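Local coordinates for protein POP2 (Saccharomyces cerevisiae, PDB 1UOC) that has 3'-exoribonuclease activity with a preference for poly(A) and is probably a catalytic subunit of the CCR4-NOT mRNA deadenylase, whose RNase domain this chain is, at residues 267-270 and 271-275; 139-142 and 143-147. All coordinates share one frame; numbering follows the deposited sequence.

Contact 1 of 2, residues 267-270 and 271-275; sequences HKFP and NGTDF
Phe269 and Phe275 meet edge to face across a short hairpin-like turn, a type I beta turn from Phe269 to Gly272 with a G1 beta bulge at Gly272 and Thr273. The evidence for the motif is in the backbone bonds. Gly272 N donates to Phe269 O at 2.9 Å, and Phe269 N returns a bond to Thr273 O at 2.7 Å. Gly272 has phi 91°, where the lack of a CB avoids crowding against Asn271 O. Further out, Phe275 N bonds His267 O at 3.0 Å; this bond and that of Phe269 N to Thr273 O flank Lys268 and Asp274, a single non-hydrogen-bonded antiparallel pair.

The two phenyl rings are 4.7 Å apart between the centroids of Phe269 and Phe275, with planes at 59°. Phe275 presents CD2 over the centre of the Phe269 face, reaching Phe269 CZ at 3.5 Å. Its CG stands beside the backbone N, anti to the carbonyl carbon (chi1 -81°), which lays the ring back over the His267-Lys268 peptide. There His267 CA makes a CH-pi contact over one Phe275 face, 4.1 Å from the centroid. Phe269 is also flanked by Thr273, whose CG2 nears CD1, and it packs onto Val203, Ile206 and Ile207 of helix 200-207, with the Tyr278 ring meeting it too.

The polar ends are looser. Lys268 NZ is only in long salt-bridge range of Asp274 OD1, whose position is uncertain, while Asp274 OD2 is held by Ala276 N. Asn271 OD1 accepts weak bonds from Thr273 N and OG1, beside the exposed turn. On the aromatic side, a face of the Phe275 ring covers the His267-Lys268 peptide, and Phe275 CE2 comes 3.5 Å from Lys268 O.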
ATOM      1  N   HIS A 267       0.196   4.308 -20.428  1.00 66.81           N
ATOM      2  CA  HIS A 267      -1.005   3.927 -19.700  1.00 67.08           C
ATOM      3  C   HIS A 267      -2.023   3.097 -20.483  1.00 65.22           C
ATOM      4  O   HIS A 267      -3.222   3.163 -20.211  1.00 64.47           O
ATOM      5  CB  HIS A 267      -1.679   5.174 -19.109  1.00 70.96           C
ATOM      6  CG  HIS A 267      -2.554   5.912 -20.073  1.00 76.28           C
ATOM      7  ND1 HIS A 267      -2.059   6.692 -21.096  1.00 79.05           N
ATOM      8  CD2 HIS A 267      -3.903   5.962 -20.184  1.00 78.62           C
ATOM      9  CE1 HIS A 267      -3.064   7.186 -21.798  1.00 80.25           C
ATOM     10  NE2 HIS A 267      -4.194   6.758 -21.265  1.00 80.67           N
ATOM     11  N   LYS A 268      -1.550   2.294 -21.432  1.00 62.86           N
ATOM     12  CA  LYS A 268      -2.448   1.461 -22.229  1.00 61.33           C
ATOM     13  C   LYS A 268      -2.175  -0.026 -22.060  1.00 60.68           C
ATOM     14  O   LYS A 268      -1.040  -0.444 -21.820  1.00 60.07           O
ATOM     15  CB  LYS A 268      -2.321   1.800 -23.716  1.00 61.53           C
ATOM     16  CG  LYS A 268      -2.559   3.251 -24.069  1.00 61.45           C
ATOM     17  CD  LYS A 268      -3.988   3.661 -23.799  1.00 62.24           C
ATOM     18  CE  LYS A 268      -4.250   5.070 -24.295  1.00 63.09           C
ATOM     19  NZ  LYS A 268      -5.655   5.495 -24.034  1.00 64.17           N
ATOM     20  N   PHE A 269      -3.227  -0.826 -22.179  1.00 60.26           N
ATOM     21  CA  PHE A 269      -3.079  -2.269 -22.089  1.00 60.73           C
ATOM     22  C   PHE A 269      -2.624  -2.716 -23.480  1.00 62.02           C
ATOM     23  O   PHE A 269      -2.727  -1.955 -24.449  1.00 61.19           O
ATOM     24  CB  PHE A 269      -4.407  -2.946 -21.721  1.00 58.63           C
ATOM     25  CG  PHE A 269      -4.807  -2.767 -20.280  1.00 57.79           C
ATOM     26  CD1 PHE A 269      -5.812  -1.870 -19.926  1.00 57.13           C
ATOM     27  CD2 PHE A 269      -4.152  -3.472 -19.270  1.00 57.71           C
ATOM     28  CE1 PHE A 269      -6.158  -1.674 -18.585  1.00 57.47           C
ATOM     29  CE2 PHE A 269      -4.490  -3.282 -17.922  1.00 57.10           C
ATOM     30  CZ  PHE A 269      -5.494  -2.382 -17.582  1.00 56.70           C
ATOM     31  N   PRO A 270      -2.099  -3.945 -23.594  1.00 63.15           N
ATOM     32  CA  PRO A 270      -1.637  -4.453 -24.888  1.00 64.43           C
ATOM     33  C   PRO A 270      -2.633  -4.316 -26.047  1.00 65.94           C
ATOM     34  O   PRO A 270      -2.249  -4.460 -27.208  1.00 67.62           O
ATOM     35  CB  PRO A 270      -1.304  -5.908 -24.575  1.00 62.88           C
ATOM     36  CG  PRO A 270      -0.760  -5.805 -23.185  1.00 62.92           C
ATOM     37  CD  PRO A 270      -1.763  -4.892 -22.513  1.00 62.18           C
ATOM     38  N   ASN A 271      -3.899  -4.032 -25.749  1.00 66.64           N
ATOM     39  CA  ASN A 271      -4.894  -3.908 -26.809  1.00 66.30           C
ATOM     40  C   ASN A 271      -5.405  -2.486 -27.024  1.00 66.20           C
ATOM     41  O   ASN A 271      -6.460  -2.288 -27.630  1.00 66.13           O
ATOM     42  CB  ASN A 271      -6.075  -4.843 -26.532  1.00 67.86           C
ATOM     43  CG  ASN A 271      -7.054  -4.274 -25.522  1.00 69.08           C
ATOM     44  OD1 ASN A 271      -6.662  -3.778 -24.463  1.00 70.16           O
ATOM     45  ND2 ASN A 271      -8.340  -4.353 -25.842  1.00 67.69           N
ATOM     46  N   GLY A 272      -4.660  -1.500 -26.529  1.00 65.50           N
ATOM     47  CA  GLY A 272      -5.067  -0.114 -26.700  1.00 63.89           C
ATOM     48  C   GLY A 272      -5.933   0.460 -25.590  1.00 63.05           C
ATOM     49  O   GLY A 272      -5.966   1.679 -25.398  1.00 63.50           O
ATOM     50  N   THR A 273      -6.644  -0.407 -24.869  1.00 61.32           N
ATOM     51  CA  THR A 273      -7.504   0.027 -23.768  1.00 59.19           C
ATOM     52  C   THR A 273      -6.701   0.820 -22.734  1.00 56.96           C
ATOM     53  O   THR A 273      -5.522   0.556 -22.516  1.00 56.35           O
ATOM     54  CB  THR A 273      -8.163  -1.188 -23.067  1.00 59.55           C
ATOM     55  OG1 THR A 273      -9.121  -1.786 -23.947  1.00 58.92           O
ATOM     56  CG2 THR A 273      -8.861  -0.759 -21.784  1.00 59.55           C
ATOM     57  N   ASP A 274      -7.350   1.794 -22.109  1.00 55.67           N
ATOM     58  CA  ASP A 274      -6.719   2.630 -21.090  1.00 53.93           C
ATOM     59  C   ASP A 274      -6.772   1.948 -19.718  1.00 52.53           C
ATOM     60  O   ASP A 274      -7.747   1.267 -19.394  1.00 51.29           O
ATOM     61  CB  ASP A 274      -7.439   3.981 -21.038  1.00 54.48           C
ATOM     62  CG  ASP A 274      -6.761   4.981 -20.111  1.00 56.28           C
ATOM     63  OD1 ASP A 274      -6.558   6.132 -20.549  1.00 56.21           O
ATOM     64  OD2 ASP A 274      -6.447   4.637 -18.950  1.00 56.72           O
ATOM     65  N   PHE A 275      -5.715   2.125 -18.925  1.00 51.09           N
ATOM     66  CA  PHE A 275      -5.635   1.546 -17.577  1.00 48.46           C
ATOM     67  C   PHE A 275      -6.837   1.965 -16.730  1.00 45.44           C
ATOM     68  O   PHE A 275      -7.342   1.185 -15.924  1.00 41.11           O
ATOM     69  CB  PHE A 275      -4.364   2.017 -16.848  1.00 49.68           C
ATOM     70  CG  PHE A 275      -3.106   1.270 -17.223  1.00 51.47           C
ATOM     71  CD1 PHE A 275      -1.882   1.649 -16.670  1.00 51.25           C
ATOM     72  CD2 PHE A 275      -3.133   0.202 -18.113  1.00 50.75           C
ATOM     73  CE1 PHE A 275      -0.708   0.977 -16.999  1.00 50.15           C
ATOM     74  CE2 PHE A 275      -1.962  -0.476 -18.449  1.00 50.62           C
ATOM     75  CZ  PHE A 275      -0.749  -0.083 -17.888  1.00 51.22           C
TER

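Contact 2 of 2, residues 139-142 and 143-147; sequences FEFS and QLLMD
Helix 138-146 has one of its middle turns reinforced by a serine: Ser142 OG donates to Phe139 O at 3.0 Å, three residues back, alongside the regular helical bond from Gln143 N to the same oxygen at 2.9 Å. Both donors come from the same face of the Phe139 carbonyl plane. The serine hydroxyl gets there because OG sits between the backbone N and the carbonyl carbon (chi1 88°), folded back along the helix. With an alanine here the hydroxyl is gone, and Phe139 O would probably be left with Gln143 N as its single partner within this turn.

The i to i+4 pattern continues through Leu144 N to Glu140 O, Leu145 N to Phe141 O and Met146 N to Ser142 O. On the exposed side, Phe139 and Gln143 lie side by side and point the same way, ring and amide planes 60° apart, with Gln143 OE1 3.7 Å from Phe139 CZ. The other end of that amide, Gln143 NE2, makes a weak but straight bond to Asp147 OD2 at 3.4 Å. Glu140 turns elsewhere, its OE2 bonded to Tyr25 OH.

On the buried side, Phe141 CE2 and Leu145 CD2 come within 4.2 Å. Phe141 also meets the rings of Phe102 and Phe104 edge-to-face, while Ser142 and Leu145 touch Ile173 and Leu170 of helix 165-174. This division, with Phe139 and Gln143 on an outward side and Phe141 and Leu145 on an inward one, is broadly that of an amphipathic helix, here packed on the RNase H-like core of a DEDD nuclease.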
ATOM      1  N   PHE A 139      -5.121   4.528  16.298  1.00 43.38           N
ATOM      2  CA  PHE A 139      -6.215   5.491  16.153  1.00 44.50           C
ATOM      3  C   PHE A 139      -5.663   6.883  15.814  1.00 43.69           C
ATOM      4  O   PHE A 139      -6.212   7.594  14.971  1.00 43.64           O
ATOM      5  CB  PHE A 139      -7.055   5.595  17.431  1.00 47.69           C
ATOM      6  CG  PHE A 139      -8.126   6.654  17.350  1.00 51.41           C
ATOM      7  CD1 PHE A 139      -9.253   6.458  16.556  1.00 53.74           C
ATOM      8  CD2 PHE A 139      -7.974   7.880  18.002  1.00 53.60           C
ATOM      9  CE1 PHE A 139     -10.214   7.467  16.408  1.00 54.32           C
ATOM     10  CE2 PHE A 139      -8.934   8.899  17.857  1.00 53.03           C
ATOM     11  CZ  PHE A 139     -10.048   8.690  17.061  1.00 53.38           C
ATOM     12  N   GLU A 140      -4.582   7.265  16.485  1.00 40.93           N
ATOM     13  CA  GLU A 140      -3.947   8.560  16.269  1.00 41.11           C
ATOM     14  C   GLU A 140      -3.488   8.661  14.825  1.00 40.76           C
ATOM     15  O   GLU A 140      -3.618   9.709  14.193  1.00 39.62           O
ATOM     16  CB  GLU A 140      -2.747   8.709  17.204  1.00 42.24           C
ATOM     17  CG  GLU A 140      -2.648  10.059  17.882  1.00 48.49           C
ATOM     18  CD  GLU A 140      -1.554  10.107  18.943  1.00 52.44           C
ATOM     19  OE1 GLU A 140      -1.614   9.301  19.900  1.00 52.45           O
ATOM     20  OE2 GLU A 140      -0.638  10.953  18.821  1.00 55.68           O
ATOM     21  N   PHE A 141      -2.945   7.553  14.317  1.00 39.31           N
ATOM     22  CA  PHE A 141      -2.465   7.477  12.944  1.00 37.35           C
ATOM     23  C   PHE A 141      -3.621   7.645  11.974  1.00 38.18           C
ATOM     24  O   PHE A 141      -3.532   8.431  11.033  1.00 37.95           O
ATOM     25  CB  PHE A 141      -1.785   6.124  12.677  1.00 33.40           C
ATOM     26  CG  PHE A 141      -1.486   5.867  11.215  1.00 30.64           C
ATOM     27  CD1 PHE A 141      -0.312   6.348  10.630  1.00 27.48           C
ATOM     28  CD2 PHE A 141      -2.411   5.196  10.410  1.00 29.02           C
ATOM     29  CE1 PHE A 141      -0.062   6.169   9.267  1.00 26.11           C
ATOM     30  CE2 PHE A 141      -2.174   5.012   9.050  1.00 27.82           C
ATOM     31  CZ  PHE A 141      -0.991   5.506   8.476  1.00 27.76           C
ATOM     32  N   SER A 142      -4.708   6.911  12.204  1.00 38.93           N
ATOM     33  CA  SER A 142      -5.853   6.980  11.305  1.00 39.97           C
ATOM     34  C   SER A 142      -6.429   8.389  11.277  1.00 39.68           C
ATOM     35  O   SER A 142      -6.863   8.867  10.233  1.00 39.60           O
ATOM     36  CB  SER A 142      -6.930   5.959  11.715  1.00 40.91           C
ATOM     37  OG  SER A 142      -7.830   6.486  12.673  1.00 44.52           O
ATOM     38  N   GLN A 143      -6.425   9.060  12.420  1.00 40.97           N
ATOM     39  CA  GLN A 143      -6.955  10.414  12.483  1.00 42.22           C
ATOM     40  C   GLN A 143      -6.090  11.334  11.613  1.00 40.68           C
ATOM     41  O   GLN A 143      -6.608  12.150  10.863  1.00 39.61           O
ATOM     42  CB  GLN A 143      -6.977  10.907  13.931  1.00 45.32           C
ATOM     43  CG  GLN A 143      -7.798  12.174  14.139  1.00 51.47           C
ATOM     44  CD  GLN A 143      -9.268  11.993  13.772  1.00 54.80           C
ATOM     45  OE1 GLN A 143      -9.944  11.088  14.280  1.00 56.17           O
ATOM     46  NE2 GLN A 143      -9.770  12.857  12.889  1.00 53.07           N
ATOM     47  N   LEU A 144      -4.770  11.197  11.710  1.00 39.40           N
ATOM     48  CA  LEU A 144      -3.875  12.015  10.903  1.00 38.05           C
ATOM     49  C   LEU A 144      -4.060  11.720   9.403  1.00 38.85           C
ATOM     50  O   LEU A 144      -3.927  12.615   8.554  1.00 37.46           O
ATOM     51  CB  LEU A 144      -2.427  11.768  11.320  1.00 35.58           C
ATOM     52  CG  LEU A 144      -2.006  12.438  12.634  1.00 38.37           C
ATOM     53  CD1 LEU A 144      -0.548  12.109  12.989  1.00 36.58           C
ATOM     54  CD2 LEU A 144      -2.174  13.933  12.481  1.00 38.26           C
ATOM     55  N   LEU A 145      -4.380  10.470   9.085  1.00 37.30           N
ATOM     56  CA  LEU A 145      -4.586  10.062   7.700  1.00 37.50           C
ATOM     57  C   LEU A 145      -5.862  10.680   7.148  1.00 37.94           C
ATOM     58  O   LEU A 145      -5.915  11.088   5.993  1.00 36.08           O
ATOM     59  CB  LEU A 145      -4.678   8.541   7.599  1.00 35.07           C
ATOM     60  CG  LEU A 145      -4.862   8.013   6.179  1.00 35.70           C
ATOM     61  CD1 LEU A 145      -3.719   8.509   5.309  1.00 33.18           C
ATOM     62  CD2 LEU A 145      -4.906   6.494   6.172  1.00 34.64           C
ATOM     63  N   MET A 146      -6.889  10.743   7.987  1.00 41.76           N
ATOM     64  CA  MET A 146      -8.170  11.313   7.586  1.00 45.15           C
ATOM     65  C   MET A 146      -8.053  12.767   7.175  1.00 45.27           C
ATOM     66  O   MET A 146      -8.648  13.187   6.177  1.00 44.72           O
ATOM     67  CB  MET A 146      -9.186  11.209   8.724  1.00 48.06           C
ATOM     68  CG  MET A 146     -10.174  10.054   8.582  1.00 54.56           C
ATOM     69  SD  MET A 146     -11.132  10.146   7.043  1.00 56.63           S
ATOM     70  CE  MET A 146     -11.931  11.763   7.251  1.00 57.80           C
ATOM     71  N   ASP A 147      -7.270  13.528   7.935  1.00 44.60           N
ATOM     72  CA  ASP A 147      -7.094  14.958   7.673  1.00 44.68           C
ATOM     73  C   ASP A 147      -5.864  15.320   6.836  1.00 43.41           C
ATOM     74  O   ASP A 147      -5.578  16.498   6.617  1.00 43.27           O
ATOM     75  CB  ASP A 147      -7.036  15.727   9.003  1.00 45.89           C
ATOM     76  CG  ASP A 147      -8.209  15.400   9.927  1.00 49.04           C
ATOM     77  OD1 ASP A 147      -9.373  15.406   9.456  1.00 47.94           O
ATOM     78  OD2 ASP A 147      -7.968  15.140  11.131  1.00 49.03           O
TER

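Following the chain from the N terminus, contact 2 comes first, on helix 138-146, which in sequence follows strand 99-103 and precedes strand 157-160 of the central mixed sheet. Contact 1 comes much later, in the loop after helix 247-264. The two are in series, neither enclosing nor crossing the other. Each is local: contact 2 closes successive helical turns, and contact 1 reverses the chain over nine residues. They lie on opposite sides of the chain's centre, their own centres 36 Å apart and nearest atoms about 23 Å apart. Contact 2 joins its helix to helices 24-34 and 165-174, whereas contact 1 lays the C-terminal segment against helix 200-207.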